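Bromoperoxidase A1 (Streptomyces aureofaciens, PDB 1A8Q) is a cofactor-free haloperoxidase of the alpha/beta hydrolase superfamily that can brominate and may chlorinate an intermediate in 7-chlorotetracycline biosynthesis. Local coordinates at residues 141-146 against 197-202; 33-38 against 89-94; 149-154 against 187-192. All blocks are in the same frame, centred on the assembly; numbering follows the deposited sequence.

Contact 1. Residues 141-146 against 197-202; sequences DALKNG and DAFGYT
Lys-144 and Asp-197 close the gap between two helices with a salt bridge, NZ of the lysine lying 2.7 Å from OD1 of the aspartate. The ammonium group comes in on the syn lone pair of OD1, the side facing the other oxygen, and the two side chains cross at about a right angle. A lysine suits this place because the backbones stay well apart, with 8.5 Å between CA of Lys-144 and CA of Asp-197. Its chain runs straight at chi2, then bends at chi3 (-84°), which lays CD and CE alongside OD1. Deeper in, the contact turns apolar: CD1 of Leu-143 meets the ring edge of Phe-199 near its plane, 4.2 Å from CZ.

Both helices, 137-162 and 189-201, belong to the helical cap inserted between strands 112-118 and 215-220, which in this alpha/beta hydrolase fold covers the active site, and Phe-199 carries the contact down to about 6 Å from the side chain of the catalytic Ser-94.

A water also bridges the segments. It accepts from NZ of Lys-144 at 2.7 Å and donates to OD1 of Asp-141, 2.6 Å away, and to OH of Tyr-201. Further out, Arg-194 takes OD2 of Asp-197 in a second salt bridge, so each carboxylate oxygen has a cationic partner, while Asp-137 hydrogen-bonds OH of Tyr-201. The ring of Trp-28 meets Phe-199 edge-to-face.

Contact 2. Residues 33-38 against 89-94; sequences DAWQDQ and TLVAHS
Trp-35 reaches across to strand 88-93 with the far side of its six-membered ring, and that indole crosses the side chain of His-93 at a slant. CZ2 of Trp-35 comes to 3.6 Å from CB of His-93, and CH2 of the same ring to 3.7 Å from that CB. The tryptophan thus meets the histidine at its CB rather than at its ring, while CG of His-93 stands anti to the backbone N (chi1 170°), which turns the imidazole away from the tryptophan toward His-252. The strand backbone borders the indole too: N of His-93 lies in the ring plane at its edge, 3.7 Å from CZ2 of Trp-35. Two residues back along the strand, on the same face, CG1 of Val-91 adds an apolar touch, 4.1 Å from CH2 of Trp-35. A large flat ring fits here, since it spans the 9.5 Å between CA of Trp-35 and CA of His-93 and offers carbon to a buried strand.

The strand is a central one of the alpha/beta hydrolase sheet, and the turn that follows it is the nucleophile elbow: Ser-94 of the catalytic triad sits there with phi 55° and psi -126°, the strained backbone usual for this motif. CB of Ser-94 stands 3.5 Å above the plane of the His-93 imidazole, over its centre.

NE2 of His-93 is hydrogen-bonded to the carbonyl O of His-252, the triad histidine, whose NE2 pairs with OG of Ser-94. Trp-35 itself occupies the N-cap position of helix 36-44, and its ring also meets Phe-24 of the adjoining strand 21-25.

Contact 3. Residues 149-154 against 187-192; sequences TERSQF and QTIEGG
Arg-151 lays its extended side chain past the aliphatic branch of Ile-189, CD of the arginine coming to 4.4 Å from CG1 of the isoleucine. This touch is loose and apolar, made by the methylenes of a residue whose charged end goes further. From CG to NE the chain is straight, with chi2 -177° and chi3 175°, and that extension carries the guanidinium to the loop leading into the second helix. There NH1 of Arg-151 lies 3.9 Å from the carbonyl O of Gln-187, too far for a direct hydrogen bond. A water in the guanidinium plane, at its edge, accepts from NH1 of Arg-151 at 2.8 Å and may give a weak, long bond to O of Gln-187, 3.4 Å away. An arginine suits such a margin, since its carbon chain can pack while its polar end stays hydrated.

Each helix also manages its own backbone. OG1 of Thr-188, at the N-cap, accepts from N of Gly-191 at 2.9 Å, serving an amide of the first turn. In the other segment the helix is kinked, and N of Ser-152 and N of Gln-153 lack bonds to the preceding turn. The carboxylate of Glu-150 takes up both, OE2 receiving Ser-152 N at 3.0 Å and OE1 receiving Gln-153 N at 2.8 Å, each from above its plane.

The contact joins the middle of helix 137-162 to the start of helix 189-201, with Ile-189 also against Val-147. Helix 174-184 is tied in through Trp-181, which bonds OG of Ser-152, and Gln-187 packs on Trp-155 and Trp-28.

Contact 2 lies in the core, its centre about 7 Å from the centre of the chain, whereas contacts 1 and 3 are partly buried and have their centres about 16 and 18 Å from it. Those two share helices 137-162 and 189-201, contact 3 being nested along the chain within the loop closed by contact 1. They touch where Phe-154 packs against the carbonyls of Leu-143 and Gly-146. Contact 2 joins different elements, the start of helix 36-44 and strand 88-93, about 22 Å centre to centre from either. Chemistry follows place: the buried contact is aromatic and apolar, contact 1 mixes a salt bridge with an apolar touch, and contact 3 has loose packing and an arginine-held water bonding at most weakly across.

Contact 1. Residues 141-146 against 197-202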
loop_
_atom_site.group_PDB
_atom_site.type_symbol
_atom_site.label_atom_id
_atom_site.label_comp_id
_atom_site.label_asym_id
_atom_site.label_seq_id
_atom_site.Cartn_x
_atom_site.Cartn_y
_atom_site.Cartn_z
ATOM N N ASP A 141 6.456 17.579 -6.330
ATOM C CA ASP A 141 6.624 18.893 -5.664
ATOM C C ASP A 141 5.281 19.397 -5.163
ATOM O O ASP A 141 5.220 19.984 -4.054
ATOM C CB ASP A 141 7.208 19.914 -6.638
ATOM C CG ASP A 141 8.644 19.651 -7.029
ATOM O OD1 ASP A 141 9.360 18.930 -6.319
ATOM O OD2 ASP A 141 9.055 20.179 -8.093
ATOM N N ALA A 142 4.237 19.323 -5.979
ATOM C CA ALA A 142 2.908 19.796 -5.657
ATOM C C ALA A 142 2.323 19.024 -4.473
ATOM O O ALA A 142 1.664 19.647 -3.617
ATOM C CB ALA A 142 1.910 19.709 -6.812
ATOM N N LEU A 143 2.536 17.705 -4.410
ATOM C CA LEU A 143 2.029 16.990 -3.215
ATOM C C LEU A 143 2.680 17.503 -1.946
ATOM O O LEU A 143 1.997 17.685 -0.922
ATOM C CB LEU A 143 2.289 15.488 -3.323
ATOM C CG LEU A 143 1.597 14.868 -4.545
ATOM C CD1 LEU A 143 2.029 13.391 -4.617
ATOM C CD2 LEU A 143 0.070 14.901 -4.411
ATOM N N LYS A 144 4.007 17.701 -1.966
ATOM C CA LYS A 144 4.683 18.134 -0.759
ATOM C C LYS A 144 4.261 19.560 -0.396
ATOM O O LYS A 144 4.053 19.829 0.807
ATOM C CB LYS A 144 6.213 18.100 -0.905
ATOM C CG LYS A 144 6.742 16.673 -1.007
ATOM C CD LYS A 144 8.262 16.713 -1.184
ATOM C CE LYS A 144 8.580 16.914 -2.665
ATOM N NZ LYS A 144 10.070 16.827 -2.821
ATOM N N ASN A 145 4.115 20.418 -1.405
ATOM C CA ASN A 145 3.681 21.796 -1.111
ATOM C C ASN A 145 2.250 21.822 -0.578
ATOM O O ASN A 145 1.948 22.687 0.247
ATOM C CB ASN A 145 3.752 22.691 -2.352
ATOM C CG ASN A 145 3.569 24.157 -1.996
ATOM O OD1 ASN A 145 3.271 25.017 -2.823
ATOM N ND2 ASN A 145 3.721 24.524 -0.726
ATOM N N GLY A 146 1.408 20.887 -1.018
ATOM C CA GLY A 146 0.027 20.861 -0.516
ATOM C C GLY A 146 0.041 20.515 0.948
ATOM O O GLY A 146 -0.755 21.126 1.713
ATOM N N ASP A 197 8.838 11.920 -1.062
ATOM C CA ASP A 197 10.213 11.768 -1.551
ATOM C C ASP A 197 10.532 10.275 -1.684
ATOM O O ASP A 197 11.184 9.860 -2.647
ATOM C CB ASP A 197 11.252 12.386 -0.623
ATOM C CG ASP A 197 11.306 13.903 -0.709
ATOM O OD1 ASP A 197 10.859 14.484 -1.689
ATOM O OD2 ASP A 197 11.812 14.538 0.243
ATOM N N ALA A 198 10.146 9.500 -0.664
ATOM C CA ALA A 198 10.474 8.082 -0.765
ATOM C C ALA A 198 9.686 7.431 -1.897
ATOM O O ALA A 198 10.312 6.627 -2.614
ATOM C CB ALA A 198 10.184 7.368 0.553
ATOM N N PHE A 199 8.364 7.626 -1.982
ATOM C CA PHE A 199 7.650 6.815 -2.991
ATOM C C PHE A 199 7.826 7.322 -4.405
ATOM O O PHE A 199 7.674 6.528 -5.343
ATOM C CB PHE A 199 6.177 6.657 -2.627
ATOM C CG PHE A 199 5.232 7.810 -2.703
ATOM C CD1 PHE A 199 4.925 8.481 -3.862
ATOM C CD2 PHE A 199 4.502 8.140 -1.545
ATOM C CE1 PHE A 199 3.969 9.479 -3.921
ATOM C CE2 PHE A 199 3.578 9.161 -1.594
ATOM C CZ PHE A 199 3.279 9.826 -2.749
ATOM N N GLY A 200 8.194 8.596 -4.570
ATOM C CA GLY A 200 8.299 9.155 -5.910
ATOM C C GLY A 200 9.599 8.651 -6.574
ATOM O O GLY A 200 9.597 8.539 -7.798
ATOM N N TYR A 201 10.636 8.507 -5.774
ATOM C CA TYR A 201 11.986 8.407 -6.383
ATOM C C TYR A 201 12.680 7.087 -6.153
ATOM O O TYR A 201 13.753 6.854 -6.756
ATOM C CB TYR A 201 12.830 9.576 -5.812
ATOM C CG TYR A 201 12.292 10.913 -6.315
ATOM C CD1 TYR A 201 12.703 11.488 -7.506
ATOM C CD2 TYR A 201 11.323 11.589 -5.557
ATOM C CE1 TYR A 201 12.174 12.677 -7.977
ATOM C CE2 TYR A 201 10.784 12.771 -6.030
ATOM C CZ TYR A 201 11.240 13.334 -7.198
ATOM O OH TYR A 201 10.645 14.511 -7.622
ATOM N N THR A 202 12.164 6.218 -5.283
ATOM C CA THR A 202 12.899 4.978 -4.993
ATOM C C THR A 202 12.654 3.956 -6.088
ATOM O O THR A 202 11.522 3.774 -6.503
ATOM C CB THR A 202 12.485 4.395 -3.628
ATOM O OG1 THR A 202 12.715 5.369 -2.590
ATOM C CG2 THR A 202 13.235 3.119 -3.298
HETATM O O HOH W 1 9.974 16.507 -5.537
#

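Contact 2. Residues 33-38 against 89-94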
loop_
_atom_site.group_PDB
_atom_site.type_symbol
_atom_site.label_atom_id
_atom_site.label_comp_id
_atom_site.label_asym_id
_atom_site.label_seq_id
_atom_site.Cartn_x
_atom_site.Cartn_y
_atom_site.Cartn_z
ATOM N N ASP A 33 -6.756 1.077 9.084
ATOM C CA ASP A 33 -8.207 1.132 8.878
ATOM C C ASP A 33 -8.609 1.131 7.422
ATOM O O ASP A 33 -9.777 0.875 7.086
ATOM C CB ASP A 33 -8.799 2.429 9.474
ATOM C CG ASP A 33 -8.950 2.348 10.980
ATOM O OD1 ASP A 33 -8.832 1.237 11.501
ATOM O OD2 ASP A 33 -9.135 3.415 11.640
ATOM N N ALA A 34 -7.722 1.402 6.451
ATOM C CA ALA A 34 -7.961 1.342 5.034
ATOM C C ALA A 34 -8.173 -0.108 4.571
ATOM O O ALA A 34 -8.489 -0.227 3.386
ATOM C CB ALA A 34 -6.800 1.905 4.209
ATOM N N TRP A 35 -8.039 -1.066 5.450
ATOM C CA TRP A 35 -8.187 -2.454 5.034
ATOM C C TRP A 35 -9.320 -3.143 5.786
ATOM O O TRP A 35 -9.423 -4.376 5.690
ATOM C CB TRP A 35 -6.909 -3.205 5.425
ATOM C CG TRP A 35 -5.697 -2.829 4.593
ATOM C CD1 TRP A 35 -4.529 -2.335 5.068
ATOM C CD2 TRP A 35 -5.504 -3.139 3.205
ATOM N NE1 TRP A 35 -3.609 -2.237 4.022
ATOM C CE2 TRP A 35 -4.182 -2.724 2.883
ATOM C CE3 TRP A 35 -6.321 -3.595 2.187
ATOM C CZ2 TRP A 35 -3.687 -2.842 1.573
ATOM C CZ3 TRP A 35 -5.826 -3.758 0.889
ATOM C CH2 TRP A 35 -4.506 -3.327 0.592
ATOM N N GLN A 36 -10.148 -2.439 6.559
ATOM C CA GLN A 36 -11.116 -3.220 7.355
ATOM C C GLN A 36 -12.003 -4.099 6.493
ATOM O O GLN A 36 -12.346 -5.181 6.975
ATOM C CB GLN A 36 -11.972 -2.251 8.190
ATOM C CG GLN A 36 -11.046 -1.717 9.309
ATOM C CD GLN A 36 -11.805 -1.466 10.602
ATOM O OE1 GLN A 36 -12.813 -2.126 10.862
ATOM N NE2 GLN A 36 -11.304 -0.527 11.400
ATOM N N ASP A 37 -12.423 -3.654 5.313
ATOM C CA ASP A 37 -13.281 -4.513 4.484
ATOM C C ASP A 37 -12.563 -5.829 4.147
ATOM O O ASP A 37 -13.198 -6.893 4.181
ATOM C CB ASP A 37 -13.662 -3.771 3.233
ATOM C CG ASP A 37 -14.579 -2.571 3.447
ATOM O OD1 ASP A 37 -15.782 -2.705 3.714
ATOM O OD2 ASP A 37 -14.091 -1.457 3.207
ATOM N N GLN A 38 -11.305 -5.735 3.757
ATOM C CA GLN A 38 -10.544 -6.925 3.382
ATOM C C GLN A 38 -10.184 -7.783 4.551
ATOM O O GLN A 38 -10.142 -9.023 4.470
ATOM C CB GLN A 38 -9.219 -6.516 2.639
ATOM C CG GLN A 38 -9.555 -5.936 1.284
ATOM C CD GLN A 38 -10.199 -4.576 1.281
ATOM O OE1 GLN A 38 -9.803 -3.697 2.047
ATOM N NE2 GLN A 38 -11.184 -4.396 0.412
ATOM N N THR A 89 0.864 -14.378 3.467
ATOM C CA THR A 89 0.635 -13.630 2.233
ATOM C C THR A 89 0.700 -12.136 2.606
ATOM O O THR A 89 -0.049 -11.756 3.493
ATOM C CB THR A 89 -0.709 -13.949 1.601
ATOM O OG1 THR A 89 -0.630 -15.312 1.100
ATOM C CG2 THR A 89 -0.960 -13.063 0.372
ATOM N N LEU A 90 1.540 -11.394 1.919
ATOM C CA LEU A 90 1.594 -9.948 2.158
ATOM C C LEU A 90 0.767 -9.299 1.076
ATOM O O LEU A 90 0.853 -9.647 -0.121
ATOM C CB LEU A 90 3.027 -9.408 1.981
ATOM C CG LEU A 90 4.035 -9.917 3.025
ATOM C CD1 LEU A 90 5.398 -9.307 2.671
ATOM C CD2 LEU A 90 3.604 -9.541 4.431
ATOM N N VAL A 91 -0.086 -8.350 1.450
ATOM C CA VAL A 91 -0.967 -7.692 0.480
ATOM C C VAL A 91 -0.685 -6.191 0.662
ATOM O O VAL A 91 -0.846 -5.714 1.786
ATOM C CB VAL A 91 -2.438 -7.939 0.828
ATOM C CG1 VAL A 91 -3.339 -7.166 -0.122
ATOM C CG2 VAL A 91 -2.747 -9.451 0.794
ATOM N N ALA A 92 -0.255 -5.514 -0.383
ATOM C CA ALA A 92 0.129 -4.104 -0.204
ATOM C C ALA A 92 -0.604 -3.200 -1.157
ATOM O O ALA A 92 -0.912 -3.577 -2.290
ATOM C CB ALA A 92 1.644 -4.050 -0.498
ATOM N N HIS A 93 -0.899 -1.971 -0.688
ATOM C CA HIS A 93 -1.501 -0.992 -1.610
ATOM C C HIS A 93 -0.561 0.210 -1.777
ATOM O O HIS A 93 0.077 0.601 -0.811
ATOM C CB HIS A 93 -2.813 -0.461 -0.970
ATOM C CG HIS A 93 -3.405 0.699 -1.694
ATOM N ND1 HIS A 93 -3.592 1.905 -0.989
ATOM C CD2 HIS A 93 -3.845 0.917 -2.934
ATOM C CE1 HIS A 93 -4.137 2.779 -1.822
ATOM N NE2 HIS A 93 -4.304 2.212 -3.017
ATOM N N SER A 94 -0.485 0.724 -3.001
ATOM C CA SER A 94 0.231 1.989 -3.268
ATOM C C SER A 94 1.656 1.999 -2.802
ATOM O O SER A 94 2.408 1.053 -3.078
ATOM C CB SER A 94 -0.658 3.068 -2.569
ATOM O OG SER A 94 -0.367 4.335 -3.139
#

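Contact 3. Residues 149-154 against 187-192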
loop_
_atom_site.group_PDB
_atom_site.type_symbol
_atom_site.label_atom_id
_atom_site.label_comp_id
_atom_site.label_asym_id
_atom_site.label_seq_id
_atom_site.Cartn_x
_atom_site.Cartn_y
_atom_site.Cartn_z
ATOM N N THR A 149 1.293 23.549 2.943
ATOM C CA THR A 149 0.475 24.760 2.895
ATOM C C THR A 149 -0.692 24.670 3.867
ATOM O O THR A 149 -0.858 25.559 4.718
ATOM C CB THR A 149 -0.070 24.963 1.481
ATOM O OG1 THR A 149 1.057 25.191 0.607
ATOM C CG2 THR A 149 -1.020 26.145 1.393
ATOM N N GLU A 150 -1.442 23.591 3.761
ATOM C CA GLU A 150 -2.579 23.412 4.728
ATOM C C GLU A 150 -2.998 21.939 4.525
ATOM O O GLU A 150 -3.796 21.662 3.623
ATOM C CB GLU A 150 -3.693 24.383 4.434
ATOM C CG GLU A 150 -4.546 24.658 5.707
ATOM C CD GLU A 150 -5.314 23.398 6.134
ATOM O OE1 GLU A 150 -6.389 23.195 5.587
ATOM O OE2 GLU A 150 -4.787 22.645 6.969
ATOM N N ARG A 151 -2.442 21.064 5.334
ATOM C CA ARG A 151 -2.714 19.615 5.115
ATOM C C ARG A 151 -4.164 19.200 5.188
ATOM O O ARG A 151 -4.527 18.235 4.511
ATOM C CB ARG A 151 -1.826 18.858 6.114
ATOM C CG ARG A 151 -2.179 18.963 7.592
ATOM C CD ARG A 151 -1.205 18.251 8.544
ATOM N NE ARG A 151 -1.592 18.517 9.952
ATOM C CZ ARG A 151 -2.228 17.696 10.780
ATOM N NH1 ARG A 151 -2.552 16.453 10.431
ATOM N NH2 ARG A 151 -2.570 18.034 12.036
ATOM N N SER A 152 -4.941 19.819 6.094
ATOM C CA SER A 152 -6.350 19.356 6.228
ATOM C C SER A 152 -7.138 19.552 4.956
ATOM O O SER A 152 -7.763 18.599 4.421
ATOM C CB SER A 152 -6.982 20.092 7.411
ATOM O OG SER A 152 -8.337 19.627 7.572
ATOM N N GLN A 153 -7.116 20.763 4.374
ATOM C CA GLN A 153 -7.776 21.023 3.111
ATOM C C GLN A 153 -7.124 20.159 2.013
ATOM O O GLN A 153 -7.837 19.704 1.135
ATOM C CB GLN A 153 -7.593 22.496 2.650
ATOM C CG GLN A 153 -8.422 22.848 1.424
ATOM C CD GLN A 153 -9.906 22.621 1.609
ATOM O OE1 GLN A 153 -10.476 22.951 2.660
ATOM N NE2 GLN A 153 -10.597 22.071 0.606
ATOM N N PHE A 154 -5.808 19.987 2.108
ATOM C CA PHE A 154 -5.121 19.198 1.056
ATOM C C PHE A 154 -5.653 17.773 0.987
ATOM O O PHE A 154 -5.780 17.198 -0.118
ATOM C CB PHE A 154 -3.611 19.191 1.302
ATOM C CG PHE A 154 -2.862 18.403 0.223
ATOM C CD1 PHE A 154 -2.807 18.892 -1.053
ATOM C CD2 PHE A 154 -2.209 17.235 0.604
ATOM C CE1 PHE A 154 -2.070 18.173 -2.031
ATOM C CE2 PHE A 154 -1.474 16.531 -0.366
ATOM C CZ PHE A 154 -1.430 17.040 -1.640
ATOM N N GLN A 187 -1.800 11.225 10.427
ATOM C CA GLN A 187 -0.391 11.079 10.000
ATOM C C GLN A 187 0.450 12.302 10.441
ATOM O O GLN A 187 -0.063 13.410 10.310
ATOM C CB GLN A 187 -0.417 11.023 8.488
ATOM C CG GLN A 187 0.970 10.834 7.835
ATOM C CD GLN A 187 0.928 11.051 6.341
ATOM O OE1 GLN A 187 1.371 10.173 5.518
ATOM N NE2 GLN A 187 0.474 12.186 5.902
ATOM N N THR A 188 1.705 12.057 10.797
ATOM C CA THR A 188 2.528 13.242 11.136
ATOM C C THR A 188 2.730 14.072 9.894
ATOM O O THR A 188 2.780 13.610 8.738
ATOM C CB THR A 188 3.904 12.858 11.683
ATOM O OG1 THR A 188 4.579 12.127 10.639
ATOM C CG2 THR A 188 3.775 11.993 12.924
ATOM N N ILE A 189 3.014 15.390 10.074
ATOM C CA ILE A 189 3.248 16.219 8.881
ATOM C C ILE A 189 4.571 15.838 8.213
ATOM O O ILE A 189 4.601 15.820 6.981
ATOM C CB ILE A 189 3.257 17.731 9.249
ATOM C CG1 ILE A 189 3.182 18.554 7.957
ATOM C CG2 ILE A 189 4.454 18.012 10.155
ATOM C CD1 ILE A 189 2.938 20.057 8.214
ATOM N N GLU A 190 5.545 15.353 8.974
ATOM C CA GLU A 190 6.850 14.980 8.410
ATOM C C GLU A 190 6.678 13.675 7.634
ATOM O O GLU A 190 7.275 13.538 6.567
ATOM C CB GLU A 190 7.858 14.821 9.537
ATOM C CG GLU A 190 9.287 14.491 9.068
ATOM C CD GLU A 190 9.943 15.518 8.202
ATOM O OE1 GLU A 190 9.372 16.574 7.836
ATOM O OE2 GLU A 190 11.091 15.216 7.758
ATOM N N GLY A 191 5.844 12.775 8.143
ATOM C CA GLY A 191 5.612 11.532 7.355
ATOM C C GLY A 191 4.866 11.874 6.071
ATOM O O GLY A 191 5.091 11.255 5.000
ATOM N N GLY A 192 3.968 12.846 6.122
ATOM C CA GLY A 192 3.233 13.329 4.965
ATOM C C GLY A 192 4.190 13.716 3.833
ATOM O O GLY A 192 4.127 13.193 2.708
HETATM O O HOH W 2 -2.209 14.976 8.130
#